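Local coordinates for conserved hypothetical alanine RICH protein (Mycobacterium tuberculosis, PDB 2IB0) that is of unknown function but folds as a four-helix bundle of the ferritin-like kind and assembles with a second copy of itself, at residues A[19-33]-A[109-122]. Numbering follows the deposited sequence.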
loop_
_atom_site.group_PDB
_atom_site.type_symbol
_atom_site.label_atom_id
_atom_site.label_comp_id
_atom_site.label_asym_id
_atom_site.label_seq_id
_atom_site.Cartn_x
_atom_site.Cartn_y
_atom_site.Cartn_z
ATOM N N GLY A 19 -6.240 17.251 -17.134
ATOM C CA GLY A 19 -5.668 18.012 -16.044
ATOM C C GLY A 19 -6.801 18.360 -15.129
ATOM O O GLY A 19 -6.630 18.459 -13.920
ATOM N N SER A 20 -7.965 18.538 -15.741
ATOM C CA SER A 20 -9.255 18.607 -15.053
ATOM C C SER A 20 -9.519 17.409 -14.125
ATOM O O SER A 20 -9.845 17.614 -12.960
ATOM C CB SER A 20 -10.369 18.743 -16.082
ATOM O OG SER A 20 -11.544 19.247 -15.484
ATOM N N ALA A 21 -9.342 16.174 -14.624
ATOM C CA ALA A 21 -9.529 14.967 -13.805
ATOM C C ALA A 21 -8.435 14.830 -12.718
ATOM O O ALA A 21 -8.719 14.405 -11.596
ATOM C CB ALA A 21 -9.566 13.701 -14.690
ATOM N N ASP A 22 -7.197 15.204 -13.074
ATOM C CA ASP A 22 -6.047 15.232 -12.157
ATOM C C ASP A 22 -6.343 16.150 -10.949
ATOM O O ASP A 22 -6.275 15.702 -9.795
ATOM C CB ASP A 22 -4.783 15.688 -12.933
ATOM C CG ASP A 22 -3.479 15.388 -12.206
ATOM O OD1 ASP A 22 -3.495 14.972 -11.003
ATOM O OD2 ASP A 22 -2.404 15.540 -12.873
ATOM N N ASN A 23 -6.695 17.412 -11.211
ATOM C CA ASN A 23 -7.089 18.357 -10.150
ATOM C C ASN A 23 -8.255 17.882 -9.305
ATOM O O ASN A 23 -8.261 18.032 -8.066
ATOM C CB ASN A 23 -7.422 19.739 -10.751
ATOM C CG ASN A 23 -6.198 20.420 -11.344
ATOM O OD1 ASN A 23 -5.074 19.927 -11.204
ATOM N ND2 ASN A 23 -6.405 21.545 -12.015
ATOM N N ALA A 24 -9.263 17.336 -9.983
ATOM C CA ALA A 24 -10.422 16.836 -9.293
ATOM C C ALA A 24 -10.050 15.707 -8.383
ATOM O O ALA A 24 -10.540 15.674 -7.254
ATOM C CB ALA A 24 -11.510 16.410 -10.264
ATOM N N ALA A 25 -9.180 14.784 -8.842
ATOM C CA ALA A 25 -8.807 13.684 -7.991
ATOM C C ALA A 25 -8.028 14.181 -6.770
ATOM O O ALA A 25 -8.167 13.642 -5.705
ATOM C CB ALA A 25 -7.983 12.602 -8.786
ATOM N N LEU A 26 -7.135 15.147 -6.944
ATOM C CA LEU A 26 -6.267 15.518 -5.838
ATOM C C LEU A 26 -7.012 16.384 -4.808
ATOM O O LEU A 26 -6.712 16.308 -3.589
ATOM C CB LEU A 26 -5.008 16.222 -6.371
ATOM C CG LEU A 26 -3.929 16.630 -5.355
ATOM C CD1 LEU A 26 -3.280 15.458 -4.672
ATOM C CD2 LEU A 26 -2.888 17.596 -5.934
ATOM N N CYS A 27 -7.952 17.213 -5.299
ATOM C CA CYS A 27 -8.881 17.925 -4.432
ATOM C C CYS A 27 -9.725 16.962 -3.614
ATOM O O CYS A 27 -9.859 17.148 -2.425
ATOM C CB CYS A 27 -9.776 18.930 -5.211
ATOM S SG CYS A 27 -8.866 20.393 -5.803
ATOM N N ASP A 28 -10.279 15.916 -4.237
ATOM C CA ASP A 28 -11.028 14.893 -3.471
ATOM C C ASP A 28 -10.163 14.255 -2.388
ATOM O O ASP A 28 -10.650 13.982 -1.303
ATOM C CB ASP A 28 -11.503 13.753 -4.354
ATOM C CG ASP A 28 -12.613 14.151 -5.287
ATOM O OD1 ASP A 28 -13.329 15.131 -5.005
ATOM O OD2 ASP A 28 -12.738 13.479 -6.336
ATOM N N ALA A 29 -8.884 14.067 -2.670
ATOM C CA ALA A 29 -8.035 13.281 -1.787
ATOM C C ALA A 29 -7.698 14.163 -0.617
ATOM O O ALA A 29 -7.649 13.698 0.508
ATOM C CB ALA A 29 -6.772 12.854 -2.509
ATOM N N LEU A 30 -7.515 15.455 -0.899
ATOM C CA LEU A 30 -7.277 16.457 0.147
ATOM C C LEU A 30 -8.466 16.575 1.115
ATOM O O LEU A 30 -8.276 16.704 2.330
ATOM C CB LEU A 30 -6.969 17.836 -0.454
ATOM C CG LEU A 30 -6.844 18.922 0.610
ATOM C CD1 LEU A 30 -5.841 18.539 1.692
ATOM C CD2 LEU A 30 -6.550 20.351 -0.002
ATOM N N ALA A 31 -9.672 16.567 0.546
ATOM C CA ALA A 31 -10.935 16.584 1.293
ATOM C C ALA A 31 -11.068 15.341 2.150
ATOM O O ALA A 31 -11.532 15.403 3.260
ATOM C CB ALA A 31 -12.129 16.732 0.344
ATOM N N VAL A 32 -10.629 14.202 1.648
ATOM C CA VAL A 32 -10.626 12.989 2.455
ATOM C C VAL A 32 -9.625 13.102 3.636
ATOM O O VAL A 32 -9.954 12.725 4.775
ATOM C CB VAL A 32 -10.367 11.739 1.584
ATOM C CG1 VAL A 32 -10.050 10.503 2.473
ATOM C CG2 VAL A 32 -11.585 11.470 0.663
ATOM N N GLU A 33 -8.426 13.619 3.358
ATOM C CA GLU A 33 -7.417 13.921 4.394
ATOM C C GLU A 33 -7.920 14.832 5.524
ATOM O O GLU A 33 -7.718 14.512 6.689
ATOM C CB GLU A 33 -6.147 14.548 3.772
ATOM C CG GLU A 33 -5.274 13.560 2.930
ATOM C CD GLU A 33 -4.884 12.267 3.678
ATOM O OE1 GLU A 33 -4.520 12.312 4.877
ATOM O OE2 GLU A 33 -4.907 11.189 3.059
ATOM N N ASP A 109 -10.989 4.388 3.019
ATOM C CA ASP A 109 -11.483 5.480 2.187
ATOM C C ASP A 109 -10.301 6.313 1.608
ATOM O O ASP A 109 -10.377 6.840 0.494
ATOM C CB ASP A 109 -12.388 6.436 3.015
ATOM C CG ASP A 109 -13.788 5.853 3.327
ATOM O OD1 ASP A 109 -14.210 4.822 2.738
ATOM O OD2 ASP A 109 -14.505 6.488 4.163
ATOM N N GLY A 110 -9.240 6.493 2.400
ATOM C CA GLY A 110 -8.057 7.219 1.931
ATOM C C GLY A 110 -7.306 6.459 0.826
ATOM O O GLY A 110 -6.829 7.086 -0.144
ATOM N N ALA A 111 -7.164 5.138 0.960
ATOM C CA ALA A 111 -6.616 4.313 -0.143
ATOM C C ALA A 111 -7.413 4.507 -1.434
ATOM O O ALA A 111 -6.861 4.761 -2.506
ATOM C CB ALA A 111 -6.601 2.821 0.233
ATOM N N THR A 112 -8.729 4.422 -1.323
ATOM C CA THR A 112 -9.616 4.646 -2.476
ATOM C C THR A 112 -9.409 5.986 -3.151
ATOM O O THR A 112 -9.437 6.056 -4.386
ATOM C CB THR A 112 -11.086 4.519 -2.074
ATOM O OG1 THR A 112 -11.297 3.205 -1.579
ATOM C CG2 THR A 112 -12.028 4.748 -3.277
ATOM N N ALA A 113 -9.237 7.045 -2.354
ATOM C CA ALA A 113 -9.054 8.403 -2.894
ATOM C C ALA A 113 -7.649 8.553 -3.518
ATOM O O ALA A 113 -7.498 9.126 -4.574
ATOM C CB ALA A 113 -9.277 9.444 -1.834
ATOM N N TRP A 114 -6.641 8.006 -2.862
ATOM C CA TRP A 114 -5.296 7.972 -3.430
ATOM C C TRP A 114 -5.117 7.107 -4.669
ATOM O O TRP A 114 -4.375 7.490 -5.574
ATOM C CB TRP A 114 -4.238 7.695 -2.356
ATOM C CG TRP A 114 -4.175 8.912 -1.445
ATOM C CD1 TRP A 114 -4.620 8.996 -0.153
ATOM C CD2 TRP A 114 -3.696 10.212 -1.793
ATOM N NE1 TRP A 114 -4.430 10.266 0.336
ATOM C CE2 TRP A 114 -3.863 11.036 -0.652
ATOM C CE3 TRP A 114 -3.129 10.764 -2.963
ATOM C CZ2 TRP A 114 -3.475 12.366 -0.627
ATOM C CZ3 TRP A 114 -2.760 12.116 -2.951
ATOM C CH2 TRP A 114 -2.939 12.903 -1.789
ATOM N N ARG A 115 -5.789 5.961 -4.739
ATOM C CA ARG A 115 -5.764 5.183 -5.985
ATOM C C ARG A 115 -6.320 6.006 -7.137
ATOM O O ARG A 115 -5.848 5.884 -8.248
ATOM C CB ARG A 115 -6.533 3.877 -5.834
ATOM C CG ARG A 115 -6.462 3.001 -7.035
ATOM C CD ARG A 115 -7.138 1.648 -6.780
ATOM N NE ARG A 115 -6.674 1.048 -5.533
ATOM C CZ ARG A 115 -7.390 0.929 -4.419
ATOM N NH1 ARG A 115 -8.658 1.366 -4.358
ATOM N NH2 ARG A 115 -6.829 0.359 -3.353
ATOM N N ALA A 116 -7.327 6.849 -6.881
ATOM C CA ALA A 116 -7.839 7.728 -7.954
ATOM C C ALA A 116 -6.829 8.775 -8.424
ATOM O O ALA A 116 -6.792 9.111 -9.593
ATOM C CB ALA A 116 -9.131 8.406 -7.519
ATOM N N VAL A 117 -6.052 9.345 -7.497
ATOM C CA VAL A 117 -4.964 10.255 -7.887
ATOM C C VAL A 117 -3.875 9.506 -8.718
ATOM O O VAL A 117 -3.383 10.014 -9.771
ATOM C CB VAL A 117 -4.379 11.003 -6.632
ATOM C CG1 VAL A 117 -3.236 11.928 -7.043
ATOM C CG2 VAL A 117 -5.510 11.868 -5.860
ATOM N N VAL A 118 -3.486 8.302 -8.274
ATOM C CA VAL A 118 -2.513 7.500 -9.083
ATOM C C VAL A 118 -3.023 7.386 -10.508
ATOM O O VAL A 118 -2.263 7.536 -11.478
ATOM C CB VAL A 118 -2.267 6.025 -8.533
ATOM C CG1 VAL A 118 -1.416 5.154 -9.519
ATOM C CG2 VAL A 118 -1.642 6.041 -7.158
ATOM N N GLU A 119 -4.301 7.032 -10.625
ATOM C CA GLU A 119 -4.923 6.779 -11.906
ATOM C C GLU A 119 -4.968 8.032 -12.833
ATOM O O GLU A 119 -4.702 7.936 -14.023
ATOM C CB GLU A 119 -6.330 6.250 -11.626
ATOM C CG GLU A 119 -7.093 5.929 -12.900
ATOM C CD GLU A 119 -8.447 5.300 -12.621
ATOM O OE1 GLU A 119 -8.883 5.272 -11.457
ATOM O OE2 GLU A 119 -9.065 4.812 -13.579
ATOM N N HIS A 120 -5.295 9.199 -12.267
ATOM C CA HIS A 120 -5.476 10.432 -13.063
ATOM C C HIS A 120 -4.302 11.414 -13.010
ATOM O O HIS A 120 -4.349 12.435 -13.681
ATOM C CB HIS A 120 -6.761 11.180 -12.652
ATOM C CG HIS A 120 -8.014 10.363 -12.812
ATOM N ND1 HIS A 120 -8.487 9.968 -14.047
ATOM C CD2 HIS A 120 -8.874 9.861 -11.907
ATOM C CE1 HIS A 120 -9.576 9.243 -13.894
ATOM N NE2 HIS A 120 -9.840 9.171 -12.606
ATOM N N ALA A 121 -3.254 11.108 -12.246
ATOM C CA ALA A 121 -2.118 12.046 -12.132
ATOM C C ALA A 121 -1.299 11.983 -13.382
ATOM O O ALA A 121 -0.840 10.898 -13.764
ATOM C CB ALA A 121 -1.249 11.732 -10.946
ATOM N N GLU A 122 -1.079 13.147 -13.998
ATOM C CA GLU A 122 -0.310 13.226 -15.283
ATOM C C GLU A 122 1.187 13.067 -15.122
ATOM O O GLU A 122 1.865 12.454 -15.993
ATOM C CB GLU A 122 -0.637 14.507 -16.021
ATOM C CG GLU A 122 -2.128 14.687 -16.296
ATOM C CD GLU A 122 -2.383 15.587 -17.449
ATOM O OE1 GLU A 122 -2.619 16.773 -17.179
ATOM O OE2 GLU A 122 -2.306 15.122 -18.622
HETATM O O HOH W 1 -5.021 12.501 -10.033
HETATM O O HOH W 2 -2.206 17.783 -14.462
HETATM O O HOH W 3 -9.257 11.211 -5.251
#
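W114 lays one face of its indole over the methyl of A29, a CH-pi contact in which A29 CB stands 3.8 Å from the centroid of the six-membered ring and 9° off its normal. The indole edge is pinned as well: W114 NE1 gives a nearly straight hydrogen bond of 2.9 Å to E33 OE2, in the ring plane, on the anti side of OE2 and 22° out of the carboxylate plane. A bend at chi2 (-53°) brings that carboxylate back to the indole, while from helix 52-75 H62 ND1 hydrogen-bonds E33 OE1 and R65 forms a salt bridge with E33 OE2. With A25, A29, G110 and A113 at the interface, the antiparallel helices come to 8.5 Å between axes, as such small residues would allow. Between A25 and A29 sits V117 CG2, 3.7 Å from A29 CB, and A113 CB nestles against A29 and V32. Water 3 joins A25 O to A113 O. At the other end E122 N, just past the helix end, bonds D22 OD2 at 3.0 Å from above the carboxylate plane. Water 2 links D22 OD2 to E122 OE1, probably easing the closeness of the two carboxylates, and R76 forms a salt bridge with D22 OD1. The contact thus joins helices 18-46 and 96-120 of the four-helix bundle, with L26 and W114 reaching V69 of helix 52-75, W114 and V117 meeting helix 124-150, and R115, V118 and E119 packing on the second subunit.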